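Local coordinates for protein ribose-5-phosphate isomerase RpiB (Thermotoga maritima, PDB 1O1X) that probably interconverts ribose 5-phosphate and ribulose 5-phosphate, as expected of a sugar-phosphate isomerase of the LacAB/RpiB family, at residues A[55-66]-A[83-93]. Sequence-based numbering, arbitrary orientation. Where two conformers were deposited one is given.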
ATOM      1  N   PRO A  55     -12.633 -18.494  10.076  1.00 12.49           N
ATOM      2  CA  PRO A  55     -14.097 -18.444   9.858  1.00 12.82           C
ATOM      3  C   PRO A  55     -14.928 -18.577  11.153  1.00 13.25           C
ATOM      4  O   PRO A  55     -16.017 -18.017  11.218  1.00 13.57           O
ATOM      5  CB  PRO A  55     -14.369 -19.617   8.879  1.00 12.00           C
ATOM      6  CG  PRO A  55     -13.021 -19.845   8.206  1.00 12.88           C
ATOM      7  CD  PRO A  55     -12.016 -19.618   9.325  1.00 12.53           C
ATOM      8  N   ASP A  56     -14.416 -19.296  12.162  1.00 14.01           N
ATOM      9  CA  ASP A  56     -15.100 -19.444  13.437  1.00 13.76           C
ATOM     10  C   ASP A  56     -15.314 -18.062  14.080  1.00 13.95           C
ATOM     11  O   ASP A  56     -16.360 -17.803  14.687  1.00 14.05           O
ATOM     12  CB  ASP A  56     -14.312 -20.350  14.357  1.00 13.75           C
ATOM     13  CG  ASP A  56     -14.309 -21.812  13.895  1.00 16.05           C
ATOM     14  OD1 ASP A  56     -15.364 -22.218  13.309  1.00 14.58           O
ATOM     15  OD2 ASP A  56     -13.338 -22.614  14.140  1.00 14.60           O
ATOM     16  N   TYR A  57     -14.342 -17.171  13.891  1.00 12.68           N
ATOM     17  CA  TYR A  57     -14.366 -15.827  14.484  1.00 13.47           C
ATOM     18  C   TYR A  57     -15.161 -14.792  13.666  1.00 13.67           C
ATOM     19  O   TYR A  57     -15.851 -13.932  14.248  1.00 14.65           O
ATOM     20  CB  TYR A  57     -12.929 -15.394  14.852  1.00 13.24           C
ATOM     21  CG  TYR A  57     -12.429 -16.275  15.960  1.00 13.74           C
ATOM     22  CD1 TYR A  57     -12.776 -16.014  17.264  1.00 13.97           C
ATOM     23  CD2 TYR A  57     -11.734 -17.456  15.681  1.00 14.46           C
ATOM     24  CE1 TYR A  57     -12.376 -16.876  18.305  1.00 15.58           C
ATOM     25  CE2 TYR A  57     -11.353 -18.326  16.693  1.00 14.89           C
ATOM     26  CZ  TYR A  57     -11.651 -18.011  18.006  1.00 17.74           C
ATOM     27  OH  TYR A  57     -11.291 -18.868  19.022  1.00 18.83           O
ATOM     28  N   ALA A  58     -15.104 -14.904  12.341  1.00 14.20           N
ATOM     29  CA  ALA A  58     -15.964 -14.157  11.429  1.00 13.68           C
ATOM     30  C   ALA A  58     -17.435 -14.340  11.820  1.00 14.01           C
ATOM     31  O   ALA A  58     -18.177 -13.356  11.905  1.00 12.11           O
ATOM     32  CB  ALA A  58     -15.737 -14.603   9.972  1.00 14.36           C
ATOM     33  N   LYS A  59     -17.831 -15.586  12.126  1.00 13.69           N
ATOM     34  CA  LYS A  59     -19.230 -15.911  12.398  1.00 14.24           C
ATOM     35  C   LYS A  59     -19.715 -15.239  13.674  1.00 13.27           C
ATOM     36  O   LYS A  59     -20.874 -14.811  13.750  1.00 13.74           O
ATOM     37  CB  LYS A  59     -19.449 -17.421  12.566  1.00 14.85           C
ATOM     38  CG  LYS A  59     -19.329 -18.221  11.300  1.00 17.93           C
ATOM     39  CD  LYS A  59     -19.403 -19.714  11.614  1.00 21.10           C
ATOM     40  CE  LYS A  59     -19.599 -20.498  10.315  1.00 25.01           C
ATOM     41  NZ  LYS A  59     -18.370 -20.696   9.466  1.00 22.99           N
ATOM     42  N   LYS A  60     -18.856 -15.156  14.671  1.00 12.46           N
ATOM     43  CA  LYS A  60     -19.240 -14.531  15.946  1.00 12.89           C
ATOM     44  C   LYS A  60     -19.535 -13.014  15.778  1.00 12.32           C
ATOM     45  O   LYS A  60     -20.479 -12.487  16.347  1.00 12.61           O
ATOM     46  CB  LYS A  60     -18.154 -14.728  17.008  1.00 13.28           C
ATOM     47  CG  LYS A  60     -17.805 -16.186  17.315  1.00 15.51           C
ATOM     48  CD  LYS A  60     -16.650 -16.309  18.278  1.00 21.23           C
ATOM     49  CE  LYS A  60     -16.298 -17.794  18.628  1.00 25.31           C
ATOM     50  NZ  LYS A  60     -17.526 -18.543  19.022  1.00 28.32           N
ATOM     51  N   VAL A  61     -18.693 -12.322  15.041  1.00 12.69           N
ATOM     52  CA  VAL A  61     -18.895 -10.890  14.764  1.00 13.10           C
ATOM     53  C   VAL A  61     -20.112 -10.680  13.839  1.00 13.38           C
ATOM     54  O   VAL A  61     -20.951  -9.804  14.077  1.00 14.11           O
ATOM     55  CB  VAL A  61     -17.628 -10.214  14.196  1.00 12.92           C
ATOM     56  CG1 VAL A  61     -17.918  -8.800  13.672  1.00 12.33           C
ATOM     57  CG2 VAL A  61     -16.536 -10.140  15.249  1.00 10.58           C
ATOM     58  N   VAL A  62     -20.220 -11.513  12.822  1.00 12.73           N
ATOM     59  CA  VAL A  62     -21.369 -11.507  11.936  1.00 12.63           C
ATOM     60  C   VAL A  62     -22.659 -11.647  12.701  1.00 13.31           C
ATOM     61  O   VAL A  62     -23.615 -10.894  12.455  1.00 12.97           O
ATOM     62  CB  VAL A  62     -21.254 -12.576  10.871  1.00 12.00           C
ATOM     63  CG1 VAL A  62     -22.585 -12.832  10.198  1.00 14.18           C
ATOM     64  CG2 VAL A  62     -20.146 -12.171   9.831  1.00 13.27           C
ATOM     65  N   GLN A  63     -22.723 -12.607  13.598  1.00 12.66           N
ATOM     66  CA  GLN A  63     -23.955 -12.839  14.330  1.00 14.59           C
ATOM     67  C   GLN A  63     -24.319 -11.582  15.150  1.00 14.33           C
ATOM     68  O   GLN A  63     -25.464 -11.195  15.266  1.00 12.44           O
ATOM     69  CB  GLN A  63     -23.773 -14.068  15.224  1.00 15.08           C
ATOM     70  CG  GLN A  63     -24.759 -14.218  16.372  0.65 18.69           C
ATOM     71  CD  GLN A  63     -26.143 -14.473  15.891  0.65 23.64           C
ATOM     72  OE1 GLN A  63     -26.337 -15.028  14.794  0.65 24.80           O
ATOM     73  NE2 GLN A  63     -27.132 -14.068  16.699  0.65 25.97           N
ATOM     74  N   SER A  64     -23.309 -10.963  15.717  1.00 15.07           N
ATOM     75  CA  SER A  64     -23.509  -9.782  16.525  1.00 15.85           C
ATOM     76  C   SER A  64     -24.040  -8.588  15.685  1.00 15.45           C
ATOM     77  O   SER A  64     -24.948  -7.863  16.118  1.00 15.59           O
ATOM     78  CB  SER A  64     -22.213  -9.480  17.274  1.00 15.77           C
ATOM     79  OG  SER A  64     -22.433  -8.398  18.126  1.00 22.05           O
ATOM     80  N   ILE A  65     -23.536  -8.429  14.461  1.00 15.28           N
ATOM     81  CA  ILE A  65     -24.016  -7.388  13.559  1.00 14.25           C
ATOM     82  C   ILE A  65     -25.440  -7.692  13.076  1.00 14.81           C
ATOM     83  O   ILE A  65     -26.323  -6.822  13.119  1.00 13.58           O
ATOM     84  CB  ILE A  65     -23.073  -7.226  12.362  1.00 15.02           C
ATOM     85  CG1 ILE A  65     -21.700  -6.684  12.773  1.00 16.14           C
ATOM     86  CG2 ILE A  65     -23.690  -6.362  11.284  1.00 15.29           C
ATOM     87  CD1 ILE A  65     -21.728  -5.382  13.584  1.00 19.21           C
ATOM     88  N   LEU A  66     -25.686  -8.920  12.629  1.00 14.35           N
ATOM     89  CA  LEU A  66     -27.009  -9.299  12.129  1.00 15.62           C
ATOM     90  C   LEU A  66     -28.091  -9.261  13.202  1.00 14.86           C
ATOM     91  O   LEU A  66     -29.252  -9.000  12.891  1.00 14.77           O
ATOM     92  CB  LEU A  66     -26.985 -10.690  11.472  1.00 15.53           C
ATOM     93  CG  LEU A  66     -26.117 -10.784  10.224  1.00 15.98           C
ATOM     94  CD1 LEU A  66     -26.214 -12.185   9.674  1.00 18.54           C
ATOM     95  CD2 LEU A  66     -26.523  -9.783   9.149  1.00 19.20           C
HETATM   96  N   MSE A  83     -10.859 -13.318   6.349  1.00 11.41           N
HETATM   97  CA  MSE A  83     -11.968 -12.625   6.968  1.00 12.23           C
HETATM   98  C   MSE A  83     -12.878 -11.931   5.955  1.00 12.11           C
HETATM   99  O   MSE A  83     -14.132 -11.985   6.078  1.00 12.23           O
HETATM  100  CB  MSE A  83     -11.486 -11.595   7.984  1.00 13.01           C
HETATM  101  CG  MSE A  83     -10.891 -12.148   9.255  1.00 14.84           C
HETATM  102 SE   MSE A  83     -12.089 -13.454  10.190  1.00 17.68          SE
HETATM  103  CE  MSE A  83     -11.083 -13.591  11.913  1.00 15.39           C
ATOM    104  N   SER A  84     -12.282 -11.299   4.955  1.00 12.25           N
ATOM    105  CA  SER A  84     -13.056 -10.623   3.907  1.00 12.08           C
ATOM    106  C   SER A  84     -13.930 -11.655   3.127  1.00 12.19           C
ATOM    107  O   SER A  84     -15.081 -11.364   2.778  1.00 14.41           O
ATOM    108  CB  SER A  84     -12.197  -9.793   2.958  0.65 12.26           C
ATOM    109  OG  SER A  84     -11.408 -10.578   2.107  0.65 14.21           O
ATOM    110  N   ILE A  85     -13.410 -12.860   2.935  1.00 11.40           N
ATOM    111  CA  ILE A  85     -14.159 -13.925   2.277  1.00 11.03           C
ATOM    112  C   ILE A  85     -15.234 -14.496   3.209  1.00 10.73           C
ATOM    113  O   ILE A  85     -16.406 -14.533   2.863  1.00  9.53           O
ATOM    114  CB  ILE A  85     -13.225 -15.017   1.763  1.00 10.46           C
ATOM    115  CG1 ILE A  85     -12.267 -14.480   0.673  1.00 11.22           C
ATOM    116  CG2 ILE A  85     -13.999 -16.168   1.151  1.00 10.42           C
ATOM    117  CD1 ILE A  85     -11.029 -15.307   0.495  1.00 10.71           C
ATOM    118  N   ALA A  86     -14.849 -14.901   4.410  1.00  9.73           N
ATOM    119  CA  ALA A  86     -15.775 -15.580   5.311  1.00 10.29           C
ATOM    120  C   ALA A  86     -16.964 -14.734   5.730  1.00 10.70           C
ATOM    121  O   ALA A  86     -18.102 -15.212   5.740  1.00 10.88           O
ATOM    122  CB  ALA A  86     -15.033 -16.092   6.539  1.00 10.40           C
ATOM    123  N   ALA A  87     -16.718 -13.460   6.047  1.00 10.70           N
ATOM    124  CA  ALA A  87     -17.766 -12.593   6.565  1.00 10.56           C
ATOM    125  C   ALA A  87     -18.766 -12.223   5.482  1.00 10.11           C
ATOM    126  O   ALA A  87     -19.949 -12.088   5.764  1.00 10.54           O
ATOM    127  CB  ALA A  87     -17.178 -11.346   7.259  1.00  9.44           C
ATOM    128  N   ASN A  88     -18.299 -12.092   4.249  1.00  9.40           N
ATOM    129  CA  ASN A  88     -19.169 -11.669   3.160  1.00  9.45           C
ATOM    130  C   ASN A  88     -20.045 -12.797   2.581  1.00  9.82           C
ATOM    131  O   ASN A  88     -20.808 -12.603   1.641  1.00  9.96           O
ATOM    132  CB  ASN A  88     -18.326 -10.977   2.112  1.00 10.01           C
ATOM    133  CG  ASN A  88     -17.950  -9.553   2.529  1.00  9.40           C
ATOM    134  OD1 ASN A  88     -18.819  -8.789   3.017  1.00  9.35           O
ATOM    135  ND2 ASN A  88     -16.690  -9.190   2.324  1.00  8.90           N
ATOM    136  N   ARG A  89     -19.964 -13.983   3.176  1.00 10.39           N
ATOM    137  CA  ARG A  89     -20.893 -15.081   2.895  1.00 10.67           C
ATOM    138  C   ARG A  89     -22.321 -14.764   3.324  1.00 11.52           C
ATOM    139  O   ARG A  89     -23.258 -15.387   2.846  1.00 11.38           O
ATOM    140  CB  ARG A  89     -20.427 -16.354   3.592  1.00 10.54           C
ATOM    141  CG  ARG A  89     -19.303 -17.063   2.876  1.00 10.37           C
ATOM    142  CD  ARG A  89     -19.758 -17.720   1.577  1.00 10.13           C
ATOM    143  NE  ARG A  89     -18.729 -18.613   1.069  1.00  9.59           N
ATOM    144  CZ  ARG A  89     -17.679 -18.239   0.322  1.00 10.56           C
ATOM    145  NH1 ARG A  89     -17.486 -16.978  -0.032  1.00  8.48           N
ATOM    146  NH2 ARG A  89     -16.808 -19.159  -0.063  1.00 11.14           N
ATOM    147  N   TYR A  90     -22.472 -13.795   4.227  1.00 11.88           N
ATOM    148  CA  TYR A  90     -23.756 -13.535   4.871  1.00 11.99           C
ATOM    149  C   TYR A  90     -24.459 -12.327   4.287  1.00 12.03           C
ATOM    150  O   TYR A  90     -23.897 -11.218   4.249  1.00 10.59           O
ATOM    151  CB  TYR A  90     -23.537 -13.359   6.368  1.00 12.41           C
ATOM    152  CG  TYR A  90     -22.990 -14.618   6.976  1.00 13.60           C
ATOM    153  CD1 TYR A  90     -23.844 -15.640   7.367  1.00 17.06           C
ATOM    154  CD2 TYR A  90     -21.623 -14.801   7.121  1.00 14.58           C
ATOM    155  CE1 TYR A  90     -23.341 -16.810   7.861  1.00 19.69           C
ATOM    156  CE2 TYR A  90     -21.110 -15.951   7.632  1.00 16.98           C
ATOM    157  CZ  TYR A  90     -21.971 -16.955   7.988  1.00 19.46           C
ATOM    158  OH  TYR A  90     -21.481 -18.087   8.532  1.00 23.06           O
ATOM    159  N   ARG A  91     -25.694 -12.518   3.852  1.00 11.87           N
ATOM    160  CA  ARG A  91     -26.496 -11.387   3.405  1.00 13.35           C
ATOM    161  C   ARG A  91     -26.647 -10.359   4.545  1.00 12.47           C
ATOM    162  O   ARG A  91     -26.785 -10.699   5.731  1.00 12.23           O
ATOM    163  CB  ARG A  91     -27.867 -11.858   2.871  1.00 15.46           C
ATOM    164  CG  ARG A  91     -27.768 -12.607   1.491  1.00 20.15           C
ATOM    165  CD  ARG A  91     -29.108 -13.201   1.008  1.00 23.52           C
ATOM    166  NE  ARG A  91     -30.086 -12.180   0.621  1.00 28.84           N
ATOM    167  CZ  ARG A  91     -31.059 -11.702   1.415  1.00 33.05           C
ATOM    168  NH1 ARG A  91     -31.213 -12.133   2.670  1.00 35.54           N
ATOM    169  NH2 ARG A  91     -31.879 -10.771   0.956  1.00 30.67           N
ATOM    170  N   GLY A  92     -26.533  -9.095   4.189  1.00 12.13           N
ATOM    171  CA  GLY A  92     -26.570  -8.023   5.157  1.00 12.46           C
ATOM    172  C   GLY A  92     -25.223  -7.598   5.671  1.00 12.41           C
ATOM    173  O   GLY A  92     -25.153  -6.603   6.381  1.00 12.65           O
ATOM    174  N   ILE A  93     -24.171  -8.369   5.388  1.00 11.34           N
ATOM    175  CA  ILE A  93     -22.831  -8.044   5.842  1.00 11.14           C
ATOM    176  C   ILE A  93     -22.051  -7.455   4.704  1.00 11.32           C
ATOM    177  O   ILE A  93     -22.037  -7.998   3.599  1.00 10.84           O
ATOM    178  CB  ILE A  93     -22.096  -9.321   6.384  1.00 11.37           C
ATOM    179  CG1 ILE A  93     -22.856  -9.904   7.578  1.00 12.55           C
ATOM    180  CG2 ILE A  93     -20.606  -9.022   6.684  1.00 11.23           C
ATOM    181  CD1 ILE A  93     -22.934  -8.992   8.832  1.00 14.40           C
TER
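Selenomethionine M83 bends at chi2 (-53°), which swings SE toward helix 54-66, 3.8 Å from A58 CB, and sets its methyl against Y57 CB, while its backbone N bonds to the oxidised cysteine at position 77, the predicted proton acceptor. One turn on, A86 CB meets A58 CB at 3.8 Å, alanine against alanine where the segment axes are 8.9 Å apart and cross at -55°, and also lies against CA and CB of P55. A87 CB then touches V62 CG2. Past the helix, a type I turn from A87 to Y90 brings the tyrosine ring across V62, whose CG1, anti to the backbone N (chi1 164°), sits over one face, 4.0 Å from the ring centroid, in a CH-pi contact. The aliphatic chain of K59 passes the hydroxyl, CG and CE each 3.5 Å from Y90 OH, whose polar partner is V155 of the second subunit. An alanine here would probably leave V62 CG1 without its aromatic cover and V155 without the hydroxyl. In the type II turn from Y90 to I93, G92 has positive phi, where a CB would press on R91 O; I93 CD1 then lies 3.7 Å from both I65 CG2 and L66 CD2. Apolar packing and one CH-pi contact, without hydrogen bonds, thus join helix 54-66 to helix 81-87 and its following turns, beside strand 72-75.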